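Local coordinates for 2-nitrobenzoate nitroreductase (Pseudomonas fluorescens, PDB 4Z85) that reduces the nitro group of 2-nitrobenzoate as an FMN-dependent member of the flavoredoxin family, at the interface of chains A and B. Coordinates in Å, arbitrary orientation; residue numbers count along the deposited sequence, not the author numbering. Chains: chain A/B, 2-nitrobenzoate nitroreductase.

Contact 1: the interface of chains A and B. Residues chain A 179, 199-201; chain B 188-189, 192.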
loop_
_atom_site.group_PDB
_atom_site.type_symbol
_atom_site.label_atom_id
_atom_site.label_comp_id
_atom_site.label_asym_id
_atom_site.label_seq_id
_atom_site.Cartn_x
_atom_site.Cartn_y
_atom_site.Cartn_z
ATOM N N VAL A 179 3.284 18.289 1.070
ATOM C CA VAL A 179 3.077 17.183 0.136
ATOM C C VAL A 179 3.817 17.418 -1.175
ATOM O O VAL A 179 4.339 16.480 -1.785
ATOM C CB VAL A 179 1.559 16.956 -0.115
ATOM C CG1 VAL A 179 1.315 15.992 -1.268
ATOM C CG2 VAL A 179 0.894 16.430 1.152
ATOM N N ARG A 199 2.423 14.760 -10.998
ATOM C CA ARG A 199 1.232 14.688 -10.154
ATOM C C ARG A 199 0.052 15.427 -10.731
ATOM O O ARG A 199 0.203 16.315 -11.579
ATOM C CB ARG A 199 1.524 15.254 -8.771
ATOM C CG ARG A 199 2.729 14.651 -8.139
ATOM C CD ARG A 199 2.966 15.246 -6.791
ATOM N NE ARG A 199 4.124 14.616 -6.170
ATOM C CZ ARG A 199 4.501 14.835 -4.916
ATOM N NH1 ARG A 199 3.801 15.662 -4.146
ATOM N NH2 ARG A 199 5.569 14.209 -4.428
ATOM N N VAL A 200 -1.128 15.038 -10.269
ATOM C CA VAL A 200 -2.340 15.794 -10.552
ATOM C C VAL A 200 -3.178 15.891 -9.296
ATOM O O VAL A 200 -3.195 15.002 -8.439
ATOM C CB VAL A 200 -3.199 15.179 -11.667
ATOM C CG1 VAL A 200 -2.461 15.203 -12.982
ATOM C CG2 VAL A 200 -3.651 13.763 -11.314
ATOM N N ARG A 201 -3.871 17.007 -9.202
ATOM C CA ARG A 201 -4.803 17.258 -8.133
ATOM C C ARG A 201 -6.185 16.901 -8.643
ATOM O O ARG A 201 -6.617 17.406 -9.683
ATOM C CB ARG A 201 -4.737 18.720 -7.716
ATOM C CG ARG A 201 -5.583 19.092 -6.533
ATOM C CD ARG A 201 -5.238 20.518 -6.138
ATOM N NE ARG A 201 -5.237 20.692 -4.691
ATOM C CZ ARG A 201 -6.287 21.103 -3.994
ATOM N NH1 ARG A 201 -7.408 21.412 -4.621
ATOM N NH2 ARG A 201 -6.202 21.230 -2.676
ATOM N N LEU B 188 -1.349 10.218 -2.970
ATOM C CA LEU B 188 -0.461 10.922 -2.050
ATOM C C LEU B 188 -1.305 11.655 -1.002
ATOM O O LEU B 188 -2.534 11.541 -0.987
ATOM C CB LEU B 188 0.430 11.918 -2.806
ATOM C CG LEU B 188 1.412 11.310 -3.806
ATOM C CD1 LEU B 188 2.024 12.418 -4.653
ATOM C CD2 LEU B 188 2.491 10.543 -3.052
ATOM N N GLY B 189 -0.648 12.407 -0.134
ATOM C CA GLY B 189 -1.376 13.189 0.854
ATOM C C GLY B 189 -2.259 14.239 0.206
ATOM O O GLY B 189 -1.939 14.756 -0.860
ATOM N N ASN B 192 -4.154 14.529 -3.924
ATOM C CA ASN B 192 -3.093 14.492 -4.916
ATOM C C ASN B 192 -2.785 13.076 -5.362
ATOM O O ASN B 192 -2.854 12.147 -4.554
ATOM C CB ASN B 192 -1.853 15.167 -4.341
ATOM C CG ASN B 192 -2.111 16.623 -4.011
ATOM O OD1 ASN B 192 -2.252 17.447 -4.910
ATOM N ND2 ASN B 192 -2.226 16.935 -2.732
HETATM O O HOH W 1 -2.503 20.168 -4.712
#
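B:Leu188 lays its methyl CD1 over one face of the A:Arg199 guanidinium. The methyl sits 3.3 Å above the plane, displaced toward the rim on the NE side, and the two side chains meet at about a right angle. A:Arg199 reaches this place because its chain runs extended from CG to NE, with CG anti to the carbonyl carbon (chi1 -52°). A:Val179 packs on the backbone of B:Gly189, its CG2 lying 4.0 Å from the glycine CA. Its other methyl, CG1, comes within 3.5 Å of the carbonyl O of B:Gly189, a van der Waals contact.

The hydrogen bonds of the side chains stay within each chain and set up the surfaces that meet. A:Arg199 NH1 donates to the carbonyl O of A:Val179 at 2.6 Å. The oxygen lies close to the guanidinium plane, but the donor stands well above the carbonyl plane rather than on a lone pair. This bond should limit rotation of the guanidinium and keep its face turned to the leucine. On the other side, B:Asn192 ND2 donates to B:Gly189 O at 2.9 Å, nearly straight at 173° and in both the amide and carbonyl planes, which should fix the rotation of the amide.

With ND2 committed to its own chain, OD1 of the same amide is used through solvent. Water 1 lies 2.7 Å from B:Asn192 OD1 and 2.8 Å from A:Arg201 NE, at the edge of that guanidinium, so it links the chains where no nitrogen or oxygen meets its counterpart directly. The backbones run past each other here, A:Arg201 pairing with B:Asn192 as an antiparallel beta bridge, and A:Val200 O rests 3.6 Å from B:Asn192 CA.

The bridge and the water join strand 199-201 of one chain to strand 192-195 of the other, and the packing of A:Arg199 and A:Val179 on the B:Leu188-B:Gly189 loop extends the contact, in what is likely to be the dimer of the working enzyme.

Contact 2: the interface of chains A and B. Residues chain A 25-26, 45-48; chain B 24-26, 48.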
loop_
_atom_site.group_PDB
_atom_site.type_symbol
_atom_site.label_atom_id
_atom_site.label_comp_id
_atom_site.label_asym_id
_atom_site.label_seq_id
_atom_site.Cartn_x
_atom_site.Cartn_y
_atom_site.Cartn_z
ATOM N N ARG A 25 3.328 0.882 -4.949
ATOM C CA ARG A 25 3.269 0.528 -3.531
ATOM C C ARG A 25 4.237 1.375 -2.710
ATOM O O ARG A 25 5.357 1.661 -3.146
ATOM C CB ARG A 25 3.587 -0.958 -3.334
ATOM C CG ARG A 25 2.657 -1.873 -4.126
ATOM C CD ARG A 25 2.867 -3.331 -3.774
ATOM N NE ARG A 25 4.179 -3.874 -4.124
ATOM C CZ ARG A 25 4.535 -4.298 -5.336
ATOM N NH1 ARG A 25 3.731 -4.152 -6.374
ATOM N NH2 ARG A 25 5.742 -4.843 -5.510
ATOM N N PRO A 26 3.814 1.782 -1.506
ATOM C CA PRO A 26 4.740 2.503 -0.629
ATOM C C PRO A 26 5.776 1.546 -0.053
ATOM O O PRO A 26 5.497 0.348 0.079
ATOM C CB PRO A 26 3.828 3.026 0.485
ATOM C CG PRO A 26 2.745 1.951 0.575
ATOM C CD PRO A 26 2.521 1.492 -0.850
ATOM N N SER A 45 7.421 -3.647 0.591
ATOM C CA SER A 45 6.360 -2.861 -0.038
ATOM C C SER A 45 4.983 -3.537 0.072
ATOM O O SER A 45 4.005 -3.015 -0.448
ATOM C CB SER A 45 6.708 -2.550 -1.515
ATOM O OG SER A 45 6.609 -3.699 -2.340
ATOM N N ALA A 46 4.888 -4.660 0.787
ATOM C CA ALA A 46 3.576 -5.204 1.143
ATOM C C ALA A 46 3.172 -4.523 2.441
ATOM O O ALA A 46 3.296 -5.092 3.526
ATOM C CB ALA A 46 3.608 -6.734 1.301
ATOM N N PHE A 47 2.735 -3.275 2.313
ATOM C CA PHE A 47 2.763 -2.309 3.418
ATOM C C PHE A 47 1.713 -1.266 3.177
ATOM O O PHE A 47 1.618 -0.751 2.060
ATOM C CB PHE A 47 4.154 -1.654 3.487
ATOM C CG PHE A 47 4.228 -0.331 4.244
ATOM C CD1 PHE A 47 3.787 -0.220 5.560
ATOM C CD2 PHE A 47 4.807 0.780 3.641
ATOM C CE1 PHE A 47 3.917 0.991 6.251
ATOM C CE2 PHE A 47 4.949 1.985 4.318
ATOM C CZ PHE A 47 4.502 2.085 5.629
ATOM N N ASN A 48 0.926 -0.945 4.208
ATOM C CA ASN A 48 0.161 0.298 4.152
ATOM C C ASN A 48 -0.353 0.651 5.535
ATOM O O ASN A 48 -0.299 -0.163 6.441
ATOM C CB ASN A 48 -1.016 0.213 3.163
ATOM C CG ASN A 48 -1.233 1.525 2.409
ATOM O OD1 ASN A 48 -1.027 2.595 2.968
ATOM N ND2 ASN A 48 -1.622 1.444 1.130
ATOM N N PRO B 24 3.735 6.644 -2.514
ATOM C CA PRO B 24 2.370 6.714 -3.030
ATOM C C PRO B 24 1.640 5.403 -2.697
ATOM O O PRO B 24 2.303 4.368 -2.548
ATOM C CB PRO B 24 2.592 6.871 -4.537
ATOM C CG PRO B 24 3.852 6.046 -4.779
ATOM C CD PRO B 24 4.704 6.234 -3.552
ATOM N N ARG B 25 0.319 5.461 -2.533
ATOM C CA ARG B 25 -0.493 4.301 -2.165
ATOM C C ARG B 25 -1.277 3.774 -3.364
ATOM O O ARG B 25 -1.787 4.549 -4.179
ATOM C CB ARG B 25 -1.459 4.659 -1.031
ATOM C CG ARG B 25 -0.747 5.196 0.208
ATOM C CD ARG B 25 -1.697 5.366 1.374
ATOM N NE ARG B 25 -2.745 6.367 1.184
ATOM C CZ ARG B 25 -2.591 7.680 1.347
ATOM N NH1 ARG B 25 -1.403 8.201 1.597
ATOM N NH2 ARG B 25 -3.648 8.485 1.214
ATOM N N PRO B 26 -1.385 2.444 -3.478
ATOM C CA PRO B 26 -2.218 1.884 -4.545
ATOM C C PRO B 26 -3.694 2.076 -4.219
ATOM O O PRO B 26 -4.055 2.161 -3.039
ATOM C CB PRO B 26 -1.862 0.395 -4.519
ATOM C CG PRO B 26 -1.541 0.143 -3.046
ATOM C CD PRO B 26 -0.855 1.407 -2.568
ATOM N N ASN B 48 -3.197 -3.005 0.451
ATOM C CA ASN B 48 -2.065 -3.610 -0.246
ATOM C C ASN B 48 -2.215 -5.119 -0.265
ATOM O O ASN B 48 -3.052 -5.666 0.434
ATOM C CB ASN B 48 -0.717 -3.228 0.392
ATOM C CG ASN B 48 0.378 -3.013 -0.654
ATOM O OD1 ASN B 48 0.395 -3.694 -1.672
ATOM N ND2 ASN B 48 1.275 -2.047 -0.419
#
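The amide of B:Asn48 and the guanidinium of A:Arg25 are turned 63° apart, their side chains crossing at about a right angle. The arginine touches the amide with its aliphatic part, CD lying 3.3 Å from B:Asn48 OD1. Its guanidinium is occupied at the edge by its own chain: NE donates to the hydroxyl OG of A:Ser45 at 3.0 Å, roughly in plane. The bend at chi3 (-65°) turns the guanidinium away from the asparagine and toward this serine. The ring of A:Phe47 has the carbonyl carbon of A:Pro26, from its own chain, at its edge.

The polar link across the chains is made by B:Asn48 ND2, which donates to the backbone carbonyl O of A:Phe47 at 2.8 Å. The bond is fairly straight, 163° at the hydrogen, and the acceptor lies near the amide plane, although the donor stands well above the carbonyl plane and so misses a lone pair. A:Ser45 O is also close to ND2, but the N-H does not aim at it. An alanine in place of B:Asn48 would probably leave A:Phe47 O without its partner from the other chain and open a gap beside A:Arg25 CD.

The two-fold relation repeats the arrangement with A:Asn48 OD1 against B:Arg25 CD. The two Pro26 rings sit beside the asparagine pair, near the two-fold: A:Pro26 points its ring tip to tip at B:Asn48, and also packs on the backbone of B:Pro24, which follows a cis peptide bond. CD of A:Pro26 and CD of B:Pro26 meet at 3.8 Å.

The C-alpha centres of contact 1 and contact 2 lie about 16 Å apart within one two-fold symmetric interface, and they share no residue. Contact 1 uses later parts of the sequence, strands 192-195 and 199-201 with neighbouring loops, whereas contact 2 uses the start of strand 47-52 and the loops just before it and around the prolines. Contact 2 includes a proline pair related by the two-fold, while contact 1 recurs as a separate twin with the chains exchanged. Points of contact spread along the interface in this way would be expected to restrain the turning of one chain against the other in the probable dimer.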